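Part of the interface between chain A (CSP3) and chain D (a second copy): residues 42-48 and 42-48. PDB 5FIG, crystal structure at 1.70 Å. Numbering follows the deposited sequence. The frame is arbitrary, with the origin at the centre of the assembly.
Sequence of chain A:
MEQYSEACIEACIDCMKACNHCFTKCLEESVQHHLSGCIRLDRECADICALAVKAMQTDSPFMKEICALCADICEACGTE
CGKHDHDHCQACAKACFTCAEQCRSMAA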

ATOM      1  N   ASP A  42     -14.532  -4.593  -0.435  1.00 17.19           N
ATOM      2  CA  ASP A  42     -14.252  -3.134  -0.579  1.00 16.50           C
ATOM      3  C   ASP A  42     -12.803  -2.811  -0.170  1.00 15.99           C
ATOM      4  O   ASP A  42     -12.141  -2.003  -0.832  1.00 15.19           O
ATOM      5  N   ARG A  43     -12.360  -3.415   0.933  1.00 16.66           N
ATOM      6  CA  ARG A  43     -10.984  -3.186   1.367  1.00 16.37           C
ATOM      7  C   ARG A  43      -9.993  -3.702   0.332  1.00 15.88           C
ATOM      8  O   ARG A  43      -9.064  -3.009  -0.066  1.00 14.87           O
ATOM      9  N   GLU A  44     -10.204  -4.948  -0.104  1.00 16.82           N
ATOM     10  CA  GLU A  44      -9.235  -5.508  -1.044  1.00 17.71           C
ATOM     11  C   GLU A  44      -9.209  -4.821  -2.376  1.00 16.12           C
ATOM     12  O   GLU A  44      -8.159  -4.657  -2.995  1.00 15.00           O
ATOM     13  N   CYS A  45     -10.379  -4.372  -2.800  1.00 15.67           N
ATOM     14  CA  CYS A  45     -10.499  -3.747  -4.126  1.00 15.11           C
ATOM     15  C   CYS A  45      -9.897  -2.344  -4.109  1.00 14.42           C
ATOM     16  O   CYS A  45      -9.104  -2.033  -4.996  1.00 14.10           O
ATOM     17  N   ALA A  46     -10.165  -1.584  -3.055  1.00 14.39           N
ATOM     18  CA  ALA A  46      -9.557  -0.267  -2.924  1.00 14.40           C
ATOM     19  C   ALA A  46      -8.034  -0.368  -2.899  1.00 14.54           C
ATOM     20  O   ALA A  46      -7.289   0.385  -3.565  1.00 14.23           O
ATOM     21  N   ASP A  47      -7.540  -1.369  -2.197  1.00 15.60           N
ATOM     22  CA  ASP A  47      -6.082  -1.576  -2.099  1.00 15.98           C
ATOM     23  C   ASP A  47      -5.427  -1.965  -3.449  1.00 15.30           C
ATOM     24  O   ASP A  47      -4.360  -1.460  -3.812  1.00 14.84           O
ATOM     25  N   ILE A  48      -6.048  -2.889  -4.193  1.00 14.24           N
ATOM     26  CA  ILE A  48      -5.484  -3.311  -5.472  1.00 13.91           C
ATOM     27  C   ILE A  48      -5.590  -2.196  -6.528  1.00 13.02           C
ATOM     28  O   ILE A  48      -4.724  -2.110  -7.378  1.00 12.57           O
TER
ATOM     29  N   ASP D  42      -8.726  -1.988  13.329  1.00 21.04           N
ATOM     30  CA  ASP D  42      -7.980  -3.151  12.850  1.00 20.22           C
ATOM     31  C   ASP D  42      -7.410  -2.898  11.466  1.00 19.08           C
ATOM     32  O   ASP D  42      -6.276  -3.236  11.179  1.00 17.83           O
ATOM     33  N   ARG D  43      -8.229  -2.309  10.596  1.00 19.75           N
ATOM     34  CA  ARG D  43      -7.771  -1.954   9.280  1.00 19.27           C
ATOM     35  C   ARG D  43      -6.669  -0.917   9.307  1.00 18.57           C
ATOM     36  O   ARG D  43      -5.613  -1.093   8.693  1.00 17.37           O
ATOM     37  N   GLU D  44      -6.848   0.136  10.101  1.00 19.65           N
ATOM     38  CA  GLU D  44      -5.848   1.188  10.124  1.00 19.97           C
ATOM     39  C   GLU D  44      -4.560   0.717  10.758  1.00 18.02           C
ATOM     40  O   GLU D  44      -3.488   1.108  10.339  1.00 16.00           O
ATOM     41  N   CYS D  45      -4.691  -0.100  11.792  1.00 17.81           N
ATOM     42  CA  CYS D  45      -3.500  -0.576  12.525  1.00 17.47           C
ATOM     43  C   CYS D  45      -2.716  -1.494  11.598  1.00 16.56           C
ATOM     44  O   CYS D  45      -1.495  -1.423  11.505  1.00 15.49           O
ATOM     45  N   ALA D  46      -3.398  -2.395  10.907  1.00 17.36           N
ATOM     46  CA  ALA D  46      -2.691  -3.316   9.996  1.00 17.20           C
ATOM     47  C   ALA D  46      -1.956  -2.522   8.935  1.00 17.02           C
ATOM     48  O   ALA D  46      -0.853  -2.881   8.544  1.00 16.73           O
ATOM     49  N   ASP D  47      -2.600  -1.468   8.444  1.00 17.53           N
ATOM     50  CA  ASP D  47      -2.024  -0.678   7.369  1.00 17.78           C
ATOM     51  C   ASP D  47      -0.796   0.082   7.849  1.00 16.43           C
ATOM     52  O   ASP D  47       0.195   0.110   7.129  1.00 16.38           O
ATOM     53  N   ILE D  48      -0.849   0.667   9.036  1.00 15.71           N
ATOM     54  CA  ILE D  48       0.274   1.436   9.555  1.00 15.26           C
ATOM     55  C   ILE D  48       1.433   0.504   9.979  1.00 14.22           C
ATOM     56  O   ILE D  48       2.561   0.860   9.786  1.00 13.63           O
TER

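This is a small, mainly polar contact in which two copies of the same helical stretch exchange arginine-aspartate salt bridges around a shared water. The helix axes stay 13.1 Å apart at closest approach, so long side chains must span the gap. Arg A43 and Arg D43 do this. Both point toward the other stretch, with chi1, chi2 and chi3 all t, and they bury the most surface here. Their extended chains pass each other, with Arg A43 CG 3.6 Å from Arg D43 NE. Each guanidinium has the CG of the other arginine over one face.

Asp A47 and Asp D47 also point toward the partner, with chi1 m. Arg D43 NH2 gives a weak hydrogen bond to Asp A47 OD1 at 3.4 Å, within a salt bridge. The reciprocal salt bridge joins Arg A43 NH2 and Asp D47 OD1 at 3.5 Å. The two arginine NE atoms, of Arg A43 and Arg D43, lie 4.1 Å apart. Water 2 accepts from both, at 2.9 Å from Arg A43 NE and 3.2 Å from Arg D43 NE.

Water 1 accepts from Arg D43 NH1 at 2.8 Å. Ala D46 CB makes a van der Waals contact with Arg A43 NH2, at 3.9 Å. Glu A44 and Glu D44 point away.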

ATOM      1  CB  ASP A  42     -15.156  -2.270   0.314  1.00 17.45           C
ATOM      2  CG  ASP A  42     -16.559  -2.125  -0.222  1.00 18.38           C
ATOM      3  OD1 ASP A  42     -16.774  -2.301  -1.452  1.00 18.44           O
ATOM      4  OD2 ASP A  42     -17.468  -1.902   0.607  1.00 20.00           O
ATOM      5  CB  ARG A  43     -10.730  -3.831   2.735  1.00 17.61           C
ATOM      6  CG  ARG A  43      -9.300  -3.731   3.173  1.00 17.64           C
ATOM      7  CD  ARG A  43      -9.056  -4.538   4.424  1.00 19.12           C
ATOM      8  NE  ARG A  43      -7.688  -4.359   4.920  1.00 19.40           N
ATOM      9  CZ  ARG A  43      -7.157  -5.035   5.906  1.00 21.04           C
ATOM     10  NH1 ARG A  43      -7.868  -5.920   6.597  1.00 22.40           N
ATOM     11  NH2 ARG A  43      -5.904  -4.761   6.272  1.00 21.50           N
ATOM     12  CB  GLU A  44      -9.449  -6.978  -1.232  1.00 20.41           C
ATOM     13  CG  GLU A  44      -8.198  -7.720  -1.671  1.00 23.20           C
ATOM     14  CD  GLU A  44      -8.181  -9.214  -1.301  1.00 26.00           C
ATOM     15  OE1 GLU A  44      -9.242  -9.896  -1.378  1.00 30.23           O
ATOM     16  OE2 GLU A  44      -7.068  -9.728  -0.954  1.00 29.78           O
ATOM     17  CB  CYS A  45     -11.955  -3.728  -4.525  1.00 15.68           C
ATOM     18  SG  CYS A  45     -12.201  -3.142  -6.233  1.00 16.55           S
ATOM     19  CB  ALA A  46     -10.017   0.440  -1.680  1.00 15.28           C
ATOM     20  CB  ASP A  47      -5.738  -2.636  -1.022  1.00 18.35           C
ATOM     21  CG  ASP A  47      -6.065  -2.171   0.419  1.00 21.05           C
ATOM     22  OD1 ASP A  47      -6.428  -0.989   0.693  1.00 22.15           O
ATOM     23  OD2 ASP A  47      -5.872  -3.013   1.333  1.00 24.47           O
ATOM     24  CB  ILE A  48      -6.082  -4.662  -6.001  1.00 14.56           C
ATOM     25  CG1 ILE A  48      -5.284  -5.242  -7.174  1.00 15.06           C
ATOM     26  CG2 ILE A  48      -7.491  -4.529  -6.465  1.00 14.60           C
ATOM     27  CD1 ILE A  48      -3.886  -5.745  -6.804  1.00 16.42           C
TER
ATOM     28  CB  ASP D  42      -8.862  -4.390  12.753  1.00 21.92           C
ATOM     29  CG  ASP D  42      -9.143  -5.042  14.093  1.00 23.33           C
ATOM     30  OD1 ASP D  42      -8.337  -4.917  15.035  1.00 23.18           O
ATOM     31  OD2 ASP D  42     -10.183  -5.748  14.177  1.00 25.56           O
ATOM     32  CB  ARG D  43      -8.916  -1.459   8.412  1.00 20.44           C
ATOM     33  CG  ARG D  43      -8.428  -1.096   7.033  1.00 19.81           C
ATOM     34  CD  ARG D  43      -9.512  -0.602   6.116  1.00 21.30           C
ATOM     35  NE  ARG D  43      -9.030  -0.504   4.740  1.00 21.02           N
ATOM     36  CZ  ARG D  43      -9.748  -0.113   3.705  1.00 22.30           C
ATOM     37  NH1 ARG D  43     -11.034   0.209   3.838  1.00 24.17           N
ATOM     38  NH2 ARG D  43      -9.190  -0.062   2.496  1.00 22.28           N
ATOM     39  CB  GLU D  44      -6.330   2.434  10.816  1.00 22.85           C
ATOM     40  CG  GLU D  44      -5.576   3.701  10.426  1.00 25.14           C
ATOM     41  CD  GLU D  44      -6.320   5.007  10.672  1.00 29.12           C
ATOM     42  OE1 GLU D  44      -7.007   5.169  11.738  1.00 33.63           O
ATOM     43  OE2 GLU D  44      -6.204   5.929   9.807  1.00 33.66           O
ATOM     44  CB  CYS D  45      -3.921  -1.256  13.811  1.00 18.30           C
ATOM     45  SG  CYS D  45      -2.518  -1.710  14.853  1.00 18.91           S
ATOM     46  CB  ALA D  46      -3.664  -4.338   9.384  1.00 18.23           C
ATOM     47  CB  ASP D  47      -3.065   0.253   6.740  1.00 19.40           C
ATOM     48  CG  ASP D  47      -4.131  -0.496   5.894  1.00 21.56           C
ATOM     49  OD1 ASP D  47      -4.084  -1.768   5.720  1.00 24.12           O
ATOM     50  OD2 ASP D  47      -5.083   0.197   5.498  1.00 23.24           O
ATOM     51  CB  ILE D  48      -0.103   2.393  10.698  1.00 16.06           C
ATOM     52  CG1 ILE D  48       0.999   3.379  10.994  1.00 16.23           C
ATOM     53  CG2 ILE D  48      -0.421   1.656  11.991  1.00 16.97           C
ATOM     54  CD1 ILE D  48       1.224   4.415   9.923  1.00 17.18           C
TER
HETATM   55  O   HOH W   1     -11.922   0.180   1.230  1.00 13.57           O
HETATM   56  O   HOH W   2      -6.326  -2.001   3.908  1.00 22.39           O